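Local atomic coordinates of phosphoribosylglycinamide synthetase (PDB entry 4DIM), a protein that probably works as an ATP-dependent ligase of the ATP-grasp clan, binding ATP and a metal ion such as manganese. Residues A[118-123]-A[250-255]; A[199-204]-A[295-300]; A[207-212]-A[312-317]; A[282-287]-A[374-379]. All coordinates share one frame; numbering follows the deposited sequence.

Interaction 1. Residues A[118-123]-A[250-255]; sequences KKYNVN and IKALGL
Y120 packs on A252 where two helices of the ATP-grasp region, 110-120 and 236-253, come to their ends. Both helices close with a Schellman motif: N121 and G254 leave helical geometry at positive phi. The CA atoms of Y120 and A252 lie 5.6 Å apart, the nearest backbone approach of the two segments. A252 is the centre of the tight part. Its CB sits 3.5 Å from Y120 CB, and its CA forms an off-centre CH-pi contact, 4.0 Å from the centroid of the Y120 ring and 30° off the ring normal. CG stands anti to the carbonyl carbon (chi1 -73°), which turns the tyrosine ring onto A252, with CD2 and CG nearest its CA and CB. V122, past the helix end, brings CG2 to 4.2 Å from A252 CB, so the one methyl is met by both side chains. V122 is itself buried, resting also on F117 and on I273 of strand 270-277.

The other side is loose. Y120 is exposed although part of it packs here, and the side chains of K119 and K251 both lie on the surface. The contact is apolar and small, burying 131 Å² in all; polar ties between the same two parts of the chain lie beside it, K248 NZ with N121 O and E245 OE1 with N123 N. Farther along the ring, Y120 CE2 is 3.7 Å from A252 O.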
loop_
_atom_site.group_PDB
_atom_site.type_symbol
_atom_site.label_atom_id
_atom_site.label_comp_id
_atom_site.label_asym_id
_atom_site.label_seq_id
_atom_site.Cartn_x
_atom_site.Cartn_y
_atom_site.Cartn_z
ATOM N N LYS A 118 17.071 -11.117 8.551
ATOM C CA LYS A 118 18.126 -12.148 8.635
ATOM C C LYS A 118 17.997 -12.908 9.959
ATOM O O LYS A 118 18.060 -14.140 9.956
ATOM C CB LYS A 118 19.575 -11.590 8.454
ATOM C CG LYS A 118 20.047 -10.533 9.460
ATOM C CD LYS A 118 21.585 -10.460 9.601
ATOM C CE LYS A 118 22.399 -10.404 8.313
ATOM N NZ LYS A 118 23.853 -10.156 8.581
ATOM N N LYS A 119 17.722 -12.171 11.054
ATOM C CA LYS A 119 17.606 -12.670 12.428
ATOM C C LYS A 119 16.470 -13.689 12.570
ATOM O O LYS A 119 16.648 -14.745 13.180
ATOM C CB LYS A 119 17.361 -11.482 13.378
ATOM C CG LYS A 119 17.295 -11.849 14.838
ATOM C CD LYS A 119 16.739 -10.717 15.686
ATOM C CE LYS A 119 16.466 -11.202 17.091
ATOM N NZ LYS A 119 15.945 -10.115 17.953
ATOM N N TYR A 120 15.306 -13.338 12.016
ATOM C CA TYR A 120 14.086 -14.155 12.028
ATOM C C TYR A 120 13.952 -15.020 10.761
ATOM O O TYR A 120 12.978 -15.779 10.652
ATOM C CB TYR A 120 12.843 -13.266 12.231
ATOM C CG TYR A 120 12.751 -12.757 13.652
ATOM C CD1 TYR A 120 12.332 -13.588 14.682
ATOM C CD2 TYR A 120 13.230 -11.499 13.994
ATOM C CE1 TYR A 120 12.351 -13.167 16.008
ATOM C CE2 TYR A 120 13.140 -11.027 15.299
ATOM C CZ TYR A 120 12.741 -11.881 16.314
ATOM O OH TYR A 120 12.746 -11.504 17.636
ATOM N N ASN A 121 14.961 -14.980 9.858
ATOM C CA ASN A 121 15.033 -15.832 8.679
ATOM C C ASN A 121 13.806 -15.668 7.779
ATOM O O ASN A 121 13.073 -16.623 7.504
ATOM C CB ASN A 121 15.210 -17.319 9.105
ATOM C CG ASN A 121 15.533 -18.248 7.952
ATOM O OD1 ASN A 121 16.090 -17.854 6.924
ATOM N ND2 ASN A 121 15.171 -19.485 8.070
ATOM N N VAL A 122 13.586 -14.453 7.338
ATOM C CA VAL A 122 12.504 -14.112 6.415
ATOM C C VAL A 122 13.119 -13.952 5.045
ATOM O O VAL A 122 14.140 -13.297 4.925
ATOM C CB VAL A 122 11.762 -12.832 6.889
ATOM C CG1 VAL A 122 10.841 -12.267 5.797
ATOM C CG2 VAL A 122 10.968 -13.124 8.166
ATOM N N ASN A 123 12.509 -14.548 4.024
ATOM C CA ASN A 123 12.972 -14.448 2.642
ATOM C C ASN A 123 12.874 -13.051 2.174
ATOM O O ASN A 123 11.787 -12.453 2.184
ATOM C CB ASN A 123 12.157 -15.314 1.688
ATOM C CG ASN A 123 12.290 -16.781 1.864
ATOM O OD1 ASN A 123 13.141 -17.270 2.604
ATOM N ND2 ASN A 123 11.422 -17.506 1.197
ATOM N N ILE A 250 5.613 -10.198 9.872
ATOM C CA ILE A 250 4.781 -9.474 10.819
ATOM C C ILE A 250 5.370 -9.606 12.189
ATOM O O ILE A 250 5.510 -8.606 12.891
ATOM C CB ILE A 250 3.317 -9.989 10.755
ATOM C CG1 ILE A 250 2.615 -9.373 9.501
ATOM C CG2 ILE A 250 2.558 -9.650 12.029
ATOM C CD1 ILE A 250 1.427 -10.104 9.056
ATOM N N LYS A 251 5.749 -10.814 12.554
ATOM C CA LYS A 251 6.324 -11.071 13.868
ATOM C C LYS A 251 7.789 -10.594 13.935
ATOM O O LYS A 251 8.114 -9.901 14.897
ATOM C CB LYS A 251 6.193 -12.535 14.273
ATOM C CG LYS A 251 6.207 -12.710 15.810
ATOM C CD LYS A 251 5.250 -13.813 16.352
ATOM C CE LYS A 251 4.706 -13.516 17.745
ATOM N NZ LYS A 251 5.699 -13.781 18.840
ATOM N N ALA A 252 8.628 -10.825 12.886
ATOM C CA ALA A 252 10.036 -10.317 12.831
ATOM C C ALA A 252 10.139 -8.804 13.122
ATOM O O ALA A 252 11.087 -8.347 13.765
ATOM C CB ALA A 252 10.671 -10.595 11.465
ATOM N N LEU A 253 9.158 -8.051 12.652
ATOM C CA LEU A 253 9.073 -6.608 12.803
ATOM C C LEU A 253 8.172 -6.138 13.965
ATOM O O LEU A 253 8.189 -4.948 14.274
ATOM C CB LEU A 253 8.538 -6.049 11.490
ATOM C CG LEU A 253 9.434 -6.257 10.287
ATOM C CD1 LEU A 253 8.675 -5.985 9.045
ATOM C CD2 LEU A 253 10.656 -5.359 10.346
ATOM N N GLY A 254 7.394 -7.031 14.577
ATOM C CA GLY A 254 6.548 -6.679 15.711
ATOM C C GLY A 254 5.310 -5.864 15.388
ATOM O O GLY A 254 4.865 -5.062 16.218
ATOM N N LEU A 255 4.720 -6.081 14.197
ATOM C CA LEU A 255 3.523 -5.357 13.832
ATOM C C LEU A 255 2.319 -5.915 14.555
ATOM O O LEU A 255 2.217 -7.128 14.689
ATOM C CB LEU A 255 3.257 -5.405 12.330
ATOM C CG LEU A 255 4.050 -4.455 11.462
ATOM C CD1 LEU A 255 5.381 -5.033 11.159
ATOM C CD2 LEU A 255 3.369 -4.244 10.150
#

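Interaction 2. Residues A[199-204]-A[295-300]; sequences QAFVYK and IEYYKM
F201, on strand 194-203, meets Y297 and M300 from the first turn of helix 297-305. The aromatic part is an oblique pair: the F201 and Y297 rings have centroids 5.6 Å apart and planes at 56°, and F201 CD1 comes 3.3 Å from Y297 CE1, the two side chains running alongside each other and pointing opposite ways. The CH-pi part involves the selenomethionine M300, whose chain bends at its last torsion (chi3 64°) and sets methyl CE over one face of the F201 ring, 4.0 Å from the centroid and nearly on the normal. M300 CB is 4.1 Å from F201 CZ. Among polar atoms, Y297 OH lies 3.1 Å from A200 O. An alanine in place of F201 would probably leave the M300 methyl without the ring it covers and open a gap beside Y297. The contact thus lays the start of helix 297-305 on a large antiparallel sheet. In that sheet F201 also touches L208 and F209 of strand 206-219, and on another side of the helix Y298 packs against helices 20-29 and 285-293.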
loop_
_atom_site.group_PDB
_atom_site.type_symbol
_atom_site.label_atom_id
_atom_site.label_comp_id
_atom_site.label_asym_id
_atom_site.label_seq_id
_atom_site.Cartn_x
_atom_site.Cartn_y
_atom_site.Cartn_z
ATOM N N GLN A 199 -2.181 -8.440 1.099
ATOM C CA GLN A 199 -2.821 -7.728 2.190
ATOM C C GLN A 199 -2.898 -8.655 3.362
ATOM O O GLN A 199 -3.050 -9.861 3.189
ATOM C CB GLN A 199 -4.255 -7.243 1.851
ATOM C CG GLN A 199 -4.399 -6.227 0.729
ATOM C CD GLN A 199 -3.635 -4.939 0.905
ATOM O OE1 GLN A 199 -4.036 -4.056 1.657
ATOM N NE2 GLN A 199 -2.501 -4.809 0.241
ATOM N N ALA A 200 -2.834 -8.113 4.546
ATOM C CA ALA A 200 -2.982 -8.909 5.740
ATOM C C ALA A 200 -3.551 -8.036 6.829
ATOM O O ALA A 200 -3.763 -6.843 6.631
ATOM C CB ALA A 200 -1.669 -9.559 6.155
ATOM N N PHE A 201 -3.926 -8.657 7.916
ATOM C CA PHE A 201 -4.520 -7.939 9.025
ATOM C C PHE A 201 -4.095 -8.660 10.282
ATOM O O PHE A 201 -4.261 -9.875 10.344
ATOM C CB PHE A 201 -6.045 -7.913 8.852
ATOM C CG PHE A 201 -6.784 -7.011 9.797
ATOM C CD1 PHE A 201 -7.183 -5.742 9.404
ATOM C CD2 PHE A 201 -7.168 -7.462 11.047
ATOM C CE1 PHE A 201 -7.925 -4.934 10.255
ATOM C CE2 PHE A 201 -7.881 -6.639 11.907
ATOM C CZ PHE A 201 -8.274 -5.392 11.494
ATOM N N VAL A 202 -3.488 -7.938 11.233
ATOM C CA VAL A 202 -3.041 -8.508 12.502
ATOM C C VAL A 202 -3.835 -7.854 13.699
ATOM O O VAL A 202 -3.956 -6.652 13.785
ATOM C CB VAL A 202 -1.489 -8.454 12.654
ATOM C CG1 VAL A 202 -0.927 -7.054 12.496
ATOM C CG2 VAL A 202 -1.030 -9.091 13.966
ATOM N N TYR A 203 -4.393 -8.682 14.590
ATOM C CA TYR A 203 -5.164 -8.222 15.773
ATOM C C TYR A 203 -4.849 -9.086 16.980
ATOM O O TYR A 203 -5.085 -10.292 16.943
ATOM C CB TYR A 203 -6.661 -8.296 15.465
ATOM C CG TYR A 203 -7.556 -8.039 16.655
ATOM C CD1 TYR A 203 -7.587 -6.796 17.266
ATOM C CD2 TYR A 203 -8.465 -9.000 17.090
ATOM C CE1 TYR A 203 -8.462 -6.529 18.317
ATOM C CE2 TYR A 203 -9.359 -8.736 18.122
ATOM C CZ TYR A 203 -9.336 -7.508 18.751
ATOM O OH TYR A 203 -10.226 -7.207 19.747
ATOM N N LYS A 204 -4.325 -8.484 18.042
ATOM C CA LYS A 204 -3.932 -9.192 19.269
ATOM C C LYS A 204 -2.957 -10.331 18.919
ATOM O O LYS A 204 -3.061 -11.447 19.427
ATOM C CB LYS A 204 -5.151 -9.705 20.047
ATOM C CG LYS A 204 -6.059 -8.596 20.549
ATOM C CD LYS A 204 -7.324 -9.199 21.157
ATOM C CE LYS A 204 -8.108 -8.224 22.005
ATOM N NZ LYS A 204 -7.641 -8.227 23.411
ATOM N N ILE A 295 -16.610 -9.058 3.243
ATOM C CA ILE A 295 -16.578 -8.381 4.539
ATOM C C ILE A 295 -16.591 -6.852 4.369
ATOM O O ILE A 295 -16.623 -6.334 3.240
ATOM C CB ILE A 295 -15.313 -8.820 5.345
ATOM C CG1 ILE A 295 -14.015 -8.505 4.580
ATOM C CG2 ILE A 295 -15.386 -10.277 5.762
ATOM C CD1 ILE A 295 -12.816 -8.627 5.343
ATOM N N GLU A 296 -16.622 -6.155 5.530
ATOM C CA GLU A 296 -16.517 -4.698 5.708
ATOM C C GLU A 296 -15.179 -4.432 6.423
ATOM O O GLU A 296 -15.080 -4.520 7.648
ATOM C CB GLU A 296 -17.716 -4.186 6.500
ATOM C CG GLU A 296 -19.022 -4.391 5.757
ATOM C CD GLU A 296 -20.232 -3.892 6.513
ATOM O OE1 GLU A 296 -20.733 -4.623 7.404
ATOM O OE2 GLU A 296 -20.657 -2.746 6.236
ATOM N N TYR A 297 -14.144 -4.214 5.626
ATOM C CA TYR A 297 -12.762 -4.101 6.038
ATOM C C TYR A 297 -12.414 -2.708 6.531
ATOM O O TYR A 297 -11.701 -2.613 7.522
ATOM C CB TYR A 297 -11.903 -4.506 4.858
ATOM C CG TYR A 297 -10.448 -4.700 5.170
ATOM C CD1 TYR A 297 -10.045 -5.548 6.191
ATOM C CD2 TYR A 297 -9.465 -4.154 4.353
ATOM C CE1 TYR A 297 -8.696 -5.809 6.422
ATOM C CE2 TYR A 297 -8.118 -4.362 4.609
ATOM C CZ TYR A 297 -7.733 -5.213 5.627
ATOM O OH TYR A 297 -6.408 -5.492 5.832
ATOM N N TYR A 298 -12.983 -1.622 5.954
ATOM C CA TYR A 298 -12.803 -0.302 6.566
ATOM C C TYR A 298 -13.412 -0.254 7.931
ATOM O O TYR A 298 -12.961 0.549 8.734
ATOM C CB TYR A 298 -13.393 0.825 5.747
ATOM C CG TYR A 298 -12.685 1.114 4.433
ATOM C CD1 TYR A 298 -11.415 1.691 4.411
ATOM C CD2 TYR A 298 -13.305 0.859 3.208
ATOM C CE1 TYR A 298 -10.779 1.980 3.205
ATOM C CE2 TYR A 298 -12.666 1.119 2.006
ATOM C CZ TYR A 298 -11.443 1.759 2.006
ATOM O OH TYR A 298 -10.925 2.143 0.793
ATOM N N LYS A 299 -14.459 -1.045 8.190
ATOM C CA LYS A 299 -15.125 -1.095 9.491
ATOM C C LYS A 299 -14.276 -1.835 10.472
ATOM O O LYS A 299 -14.265 -1.462 11.628
ATOM C CB LYS A 299 -16.517 -1.733 9.401
ATOM C CG LYS A 299 -17.524 -0.770 8.813
ATOM C CD LYS A 299 -18.917 -1.275 8.904
ATOM C CE LYS A 299 -19.857 -0.264 8.307
ATOM N NZ LYS A 299 -21.251 -0.754 8.264
HETATM N N MSE A 300 -13.532 -2.851 10.010
HETATM C CA MSE A 300 -12.594 -3.622 10.839
HETATM C C MSE A 300 -11.443 -2.726 11.235
HETATM O O MSE A 300 -11.025 -2.731 12.397
HETATM C CB MSE A 300 -12.057 -4.866 10.093
HETATM C CG MSE A 300 -13.065 -5.988 9.981
HETATM SE SE MSE A 300 -12.602 -7.356 8.747
HETATM C CE MSE A 300 -11.022 -7.954 9.693
#

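Interaction 3. Residues A[207-212]-A[312-317]; sequences VLFVMP and VFWSQK
L208 and F209 receive the indole of W314, which projects from helix 311-314 onto strand 206-219 of the antiparallel sheet. A type I beta turn, W314 to K317, follows directly. Along the strand, L208 comes first. Its CB lies over one face of the indole, 4.2 Å above the plane and offset toward the rim, while its carbonyl O is 3.6 Å from W314 CZ2. The same leucine touches M300, joining the tryptophan to helix 297-305.

F209 follows, and its side chain also faces W314. With CG between the backbone N and the carbonyl carbon (chi1 66°), its ring is carried to the far end of the six-membered ring: F209 CD2 is 3.7 Å from W314 CH2. The planes are tilted by only 29°, yet the centroids are 5.3 Å apart, so the two rings share little area. Y293 of helix 285-293 completes an aromatic group, edge-to-face with W314 and meeting F209 at about 45°. With an alanine at W314, L208 CB and F209 would probably lose the aromatic surface they share on one side of the indole, and Y293 its edge-to-face partner. Beyond F209, M211 turns to helix 285-293 instead. On the opposite face of the indole from L208 CB, K317 CD lies 3.9 Å above the plane.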
loop_
_atom_site.group_PDB
_atom_site.type_symbol
_atom_site.label_atom_id
_atom_site.label_comp_id
_atom_site.label_asym_id
_atom_site.label_seq_id
_atom_site.Cartn_x
_atom_site.Cartn_y
_atom_site.Cartn_z
ATOM N N VAL A 207 -2.765 -13.188 12.994
ATOM C CA VAL A 207 -2.884 -12.772 11.607
ATOM C C VAL A 207 -4.142 -13.456 11.072
ATOM O O VAL A 207 -4.191 -14.689 10.914
ATOM C CB VAL A 207 -1.612 -13.109 10.808
ATOM C CG1 VAL A 207 -1.785 -12.777 9.323
ATOM C CG2 VAL A 207 -0.419 -12.372 11.396
ATOM N N LEU A 208 -5.177 -12.652 10.853
ATOM C CA LEU A 208 -6.475 -13.126 10.378
ATOM C C LEU A 208 -6.382 -13.724 8.994
ATOM O O LEU A 208 -7.026 -14.736 8.696
ATOM C CB LEU A 208 -7.454 -11.954 10.351
ATOM C CG LEU A 208 -7.650 -11.244 11.707
ATOM C CD1 LEU A 208 -8.813 -10.303 11.652
ATOM C CD2 LEU A 208 -7.810 -12.238 12.858
ATOM N N PHE A 209 -5.624 -13.079 8.133
ATOM C CA PHE A 209 -5.454 -13.577 6.782
ATOM C C PHE A 209 -4.215 -13.000 6.104
ATOM O O PHE A 209 -3.592 -12.069 6.586
ATOM C CB PHE A 209 -6.709 -13.241 5.934
ATOM C CG PHE A 209 -6.914 -11.765 5.711
ATOM C CD1 PHE A 209 -6.262 -11.105 4.689
ATOM C CD2 PHE A 209 -7.778 -11.043 6.512
ATOM C CE1 PHE A 209 -6.443 -9.751 4.498
ATOM C CE2 PHE A 209 -7.927 -9.683 6.337
ATOM C CZ PHE A 209 -7.269 -9.050 5.322
ATOM N N VAL A 210 -3.875 -13.589 4.980
ATOM C CA VAL A 210 -2.887 -13.107 4.036
ATOM C C VAL A 210 -3.553 -13.314 2.678
ATOM O O VAL A 210 -3.927 -14.438 2.325
ATOM C CB VAL A 210 -1.473 -13.710 4.136
ATOM C CG1 VAL A 210 -0.519 -12.968 3.217
ATOM C CG2 VAL A 210 -0.958 -13.643 5.566
HETATM N N MSE A 211 -3.824 -12.201 1.987
HETATM C CA MSE A 211 -4.485 -12.250 0.701
HETATM C C MSE A 211 -3.546 -11.796 -0.424
HETATM O O MSE A 211 -3.471 -10.603 -0.702
HETATM C CB MSE A 211 -5.740 -11.366 0.715
HETATM C CG MSE A 211 -6.630 -11.569 -0.538
HETATM SE SE MSE A 211 -7.907 -10.132 -0.719
HETATM C CE MSE A 211 -6.725 -8.920 -1.352
ATOM N N PRO A 212 -2.946 -12.742 -1.173
ATOM C CA PRO A 212 -2.141 -12.350 -2.343
ATOM C C PRO A 212 -2.975 -11.630 -3.398
ATOM O O PRO A 212 -4.177 -11.820 -3.477
ATOM C CB PRO A 212 -1.600 -13.695 -2.866
ATOM C CG PRO A 212 -1.625 -14.585 -1.679
ATOM C CD PRO A 212 -2.818 -14.187 -0.893
ATOM N N VAL A 312 -16.113 -9.033 14.890
ATOM C CA VAL A 312 -17.561 -8.878 14.685
ATOM C C VAL A 312 -17.890 -8.806 13.186
ATOM O O VAL A 312 -18.943 -9.294 12.764
ATOM C CB VAL A 312 -18.021 -7.586 15.429
ATOM C CG1 VAL A 312 -19.355 -7.036 14.904
ATOM C CG2 VAL A 312 -18.075 -7.845 16.925
ATOM N N PHE A 313 -16.996 -8.164 12.404
ATOM C CA PHE A 313 -17.130 -8.025 10.953
ATOM C C PHE A 313 -16.481 -9.201 10.224
ATOM O O PHE A 313 -17.022 -9.616 9.209
ATOM C CB PHE A 313 -16.513 -6.705 10.464
ATOM C CG PHE A 313 -17.019 -5.489 11.196
ATOM C CD1 PHE A 313 -18.284 -4.983 10.936
ATOM C CD2 PHE A 313 -16.314 -4.966 12.266
ATOM C CE1 PHE A 313 -18.819 -3.954 11.712
ATOM C CE2 PHE A 313 -16.851 -3.948 13.048
ATOM C CZ PHE A 313 -18.085 -3.423 12.746
ATOM N N TRP A 314 -15.342 -9.735 10.726
ATOM C CA TRP A 314 -14.617 -10.883 10.135
ATOM C C TRP A 314 -15.424 -12.186 10.264
ATOM O O TRP A 314 -15.255 -13.095 9.469
ATOM C CB TRP A 314 -13.221 -11.051 10.819
ATOM C CG TRP A 314 -12.365 -12.191 10.320
ATOM C CD1 TRP A 314 -11.919 -13.258 11.049
ATOM C CD2 TRP A 314 -11.864 -12.382 8.980
ATOM N NE1 TRP A 314 -11.131 -14.075 10.263
ATOM C CE2 TRP A 314 -11.102 -13.573 8.984
ATOM C CE3 TRP A 314 -11.941 -11.637 7.796
ATOM C CZ2 TRP A 314 -10.488 -14.067 7.832
ATOM C CZ3 TRP A 314 -11.292 -12.107 6.670
ATOM C CH2 TRP A 314 -10.618 -13.334 6.680
ATOM N N SER A 315 -16.285 -12.283 11.268
ATOM C CA SER A 315 -17.114 -13.470 11.481
ATOM C C SER A 315 -18.317 -13.512 10.511
ATOM O O SER A 315 -18.991 -14.540 10.449
ATOM C CB SER A 315 -17.598 -13.523 12.926
ATOM O OG SER A 315 -18.446 -12.426 13.218
ATOM N N GLN A 316 -18.588 -12.418 9.756
ATOM C CA GLN A 316 -19.666 -12.392 8.758
ATOM C C GLN A 316 -19.091 -12.612 7.361
ATOM O O GLN A 316 -19.740 -12.299 6.370
ATOM C CB GLN A 316 -20.422 -11.048 8.820
ATOM C CG GLN A 316 -21.067 -10.739 10.173
ATOM C CD GLN A 316 -21.965 -11.867 10.638
ATOM O OE1 GLN A 316 -22.783 -12.386 9.867
ATOM N NE2 GLN A 316 -21.803 -12.323 11.884
ATOM N N LYS A 317 -17.895 -13.180 7.272
ATOM C CA LYS A 317 -17.278 -13.380 5.989
ATOM C C LYS A 317 -17.990 -14.487 5.238
ATOM O O LYS A 317 -18.622 -15.344 5.850
ATOM C CB LYS A 317 -15.775 -13.683 6.144
ATOM C CG LYS A 317 -15.413 -15.061 6.742
ATOM C CD LYS A 317 -13.938 -15.390 6.533
ATOM C CE LYS A 317 -13.683 -15.987 5.154
ATOM N NZ LYS A 317 -12.270 -16.423 4.963
#

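Interaction 4. Residues A[282-287]-A[374-379]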
loop_
_atom_site.group_PDB
_atom_site.type_symbol
_atom_site.label_atom_id
_atom_site.label_comp_id
_atom_site.label_asym_id
_atom_site.label_seq_id
_atom_site.Cartn_x
_atom_site.Cartn_y
_atom_site.Cartn_z
ATOM N N ALA A 282 -3.211 1.030 -1.090
ATOM C CA ALA A 282 -4.012 2.008 -1.834
ATOM C C ALA A 282 -4.597 1.366 -3.050
ATOM O O ALA A 282 -4.537 0.160 -3.176
ATOM C CB ALA A 282 -3.147 3.183 -2.233
ATOM N N ASN A 283 -5.194 2.177 -3.923
ATOM C CA ASN A 283 -5.640 1.826 -5.259
ATOM C C ASN A 283 -6.652 0.728 -5.295
ATOM O O ASN A 283 -6.538 -0.192 -6.105
ATOM C CB ASN A 283 -4.417 1.447 -6.104
ATOM C CG ASN A 283 -3.321 2.468 -6.024
ATOM O OD1 ASN A 283 -2.161 2.145 -5.729
ATOM N ND2 ASN A 283 -3.671 3.725 -6.238
ATOM N N CYS A 284 -7.653 0.848 -4.421
ATOM C CA CYS A 284 -8.798 -0.046 -4.263
ATOM C C CYS A 284 -8.459 -1.384 -3.643
ATOM O O CYS A 284 -9.323 -2.264 -3.602
ATOM C CB CYS A 284 -9.539 -0.212 -5.582
ATOM S SG CYS A 284 -9.967 1.372 -6.354
ATOM N N LEU A 285 -7.295 -1.528 -3.041
ATOM C CA LEU A 285 -7.021 -2.797 -2.373
ATOM C C LEU A 285 -7.982 -3.062 -1.182
ATOM O O LEU A 285 -8.408 -4.195 -1.055
ATOM C CB LEU A 285 -5.575 -2.921 -1.952
ATOM C CG LEU A 285 -4.637 -3.127 -3.151
ATOM C CD1 LEU A 285 -3.220 -2.788 -2.829
ATOM C CD2 LEU A 285 -4.634 -4.590 -3.609
ATOM N N PRO A 286 -8.479 -2.098 -0.390
ATOM C CA PRO A 286 -9.460 -2.469 0.660
ATOM C C PRO A 286 -10.784 -2.958 0.076
ATOM O O PRO A 286 -11.419 -3.854 0.605
ATOM C CB PRO A 286 -9.644 -1.177 1.454
ATOM C CG PRO A 286 -8.547 -0.273 1.000
ATOM C CD PRO A 286 -8.167 -0.663 -0.351
ATOM N N GLU A 287 -11.148 -2.396 -1.066
ATOM C CA GLU A 287 -12.316 -2.795 -1.837
ATOM C C GLU A 287 -12.118 -4.224 -2.374
ATOM O O GLU A 287 -13.076 -4.983 -2.352
ATOM C CB GLU A 287 -12.578 -1.796 -2.987
ATOM C CG GLU A 287 -13.123 -0.444 -2.537
ATOM C CD GLU A 287 -12.201 0.564 -1.877
ATOM O OE1 GLU A 287 -10.967 0.388 -1.960
ATOM O OE2 GLU A 287 -12.715 1.547 -1.289
ATOM N N ILE A 374 -8.024 9.699 -14.228
ATOM C CA ILE A 374 -9.330 10.309 -14.530
ATOM C C ILE A 374 -10.403 9.728 -13.589
ATOM O O ILE A 374 -11.364 10.413 -13.236
ATOM C CB ILE A 374 -9.694 10.108 -16.021
ATOM C CG1 ILE A 374 -8.741 10.947 -16.910
ATOM C CG2 ILE A 374 -11.175 10.429 -16.313
ATOM C CD1 ILE A 374 -7.513 10.190 -17.416
ATOM N N GLY A 375 -10.228 8.486 -13.186
ATOM C CA GLY A 375 -11.173 7.830 -12.299
ATOM C C GLY A 375 -10.745 6.423 -11.991
ATOM O O GLY A 375 -9.573 6.071 -12.169
ATOM N N GLN A 376 -11.708 5.610 -11.561
ATOM C CA GLN A 376 -11.464 4.207 -11.259
ATOM C C GLN A 376 -12.725 3.397 -11.375
ATOM O O GLN A 376 -13.829 3.909 -11.148
ATOM C CB GLN A 376 -10.868 4.021 -9.864
ATOM C CG GLN A 376 -11.833 4.345 -8.724
ATOM C CD GLN A 376 -11.130 4.456 -7.412
ATOM O OE1 GLN A 376 -9.925 4.661 -7.324
ATOM N NE2 GLN A 376 -11.873 4.415 -6.364
ATOM N N ILE A 377 -12.533 2.119 -11.709
ATOM C CA ILE A 377 -13.564 1.118 -11.919
ATOM C C ILE A 377 -13.271 -0.078 -11.046
ATOM O O ILE A 377 -12.152 -0.581 -11.060
ATOM C CB ILE A 377 -13.604 0.663 -13.411
ATOM C CG1 ILE A 377 -13.886 1.855 -14.375
ATOM C CG2 ILE A 377 -14.634 -0.472 -13.613
ATOM C CD1 ILE A 377 -13.525 1.561 -15.782
ATOM N N ILE A 378 -14.306 -0.595 -10.369
ATOM C CA ILE A 378 -14.200 -1.812 -9.600
ATOM C C ILE A 378 -15.347 -2.740 -10.000
ATOM O O ILE A 378 -16.512 -2.362 -9.968
ATOM C CB ILE A 378 -14.151 -1.624 -8.073
ATOM C CG1 ILE A 378 -13.234 -0.497 -7.680
ATOM C CG2 ILE A 378 -13.708 -2.962 -7.412
ATOM C CD1 ILE A 378 -13.330 -0.149 -6.295
ATOM N N VAL A 379 -14.981 -3.975 -10.345
ATOM C CA VAL A 379 -15.914 -5.039 -10.693
ATOM C C VAL A 379 -15.580 -6.290 -9.871
ATOM O O VAL A 379 -14.464 -6.412 -9.344
ATOM C CB VAL A 379 -15.947 -5.345 -12.181
ATOM C CG1 VAL A 379 -16.274 -4.079 -12.971
ATOM C CG2 VAL A 379 -14.637 -5.963 -12.654
#
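C284 and Q376 are brought together by their first torsions: C284 SG stands anti to its carbonyl carbon (chi1 -52°), whereas Q376 places CG between N and the carbonyl carbon (chi1 69°) and then extends. The result is a sulfur lying over the flat face of the glutamine amide. The evidence is the even spread of distances, with C284 SG 3.4 Å from Q376 OE1, 3.5 Å from Q376 CD and 3.6 Å from Q376 NE2. I378, two residues along strand 375-381, supplies the apolar part. Its CG1 is anti to the carbonyl carbon and its chain is extended (chi2 170°), so methyl CD1 reaches between two residues, 3.7 Å from C284 SG and 3.8 Å from E287 CB.

The backbone sets this up. A type I' beta turn from A282 to L285, closed by L285 N to A282 O at 3.2 Å, puts C284 at the N-cap position of helix 285-293, and E287 follows in the first turn. This helix start is thereby laid against a sheet in which A326 and M328 of strand 323-329 also touch C284. The polar ends are held elsewhere: Q376 NE2 bonds to E353 OE2, and E287 OE2 to Y298 OH. What remains here is therefore chiefly van der Waals contact, with E287 using its methylenes and Q376 an amide face whose orientation E353 probably fixes.

In the fold
Interactions 2 and 3 are nearly one site: their centres are 6 Å apart, and strands 194-203 and 206-219 pair through probable hydrogen bonds, F201 O to L208 N at 3.0 Å and Q199 O to M211 N at 2.7 Å. Interaction 4 reaches the same antiparallel sheet at strand 375-381. Its centre is 18 Å from that of interaction 2, and the two touch where Y297 CD2 packs 4.1 Å from P286 CA. Interactions 1 and 4 lie on opposite sides of the chain's centre, about 14 Å apart between nearest atoms; I250 of interaction 1 packs on V202 and V207, touching interactions 2 and 3. Helices thus pack around a shared sheet of the probably ATP-binding protein.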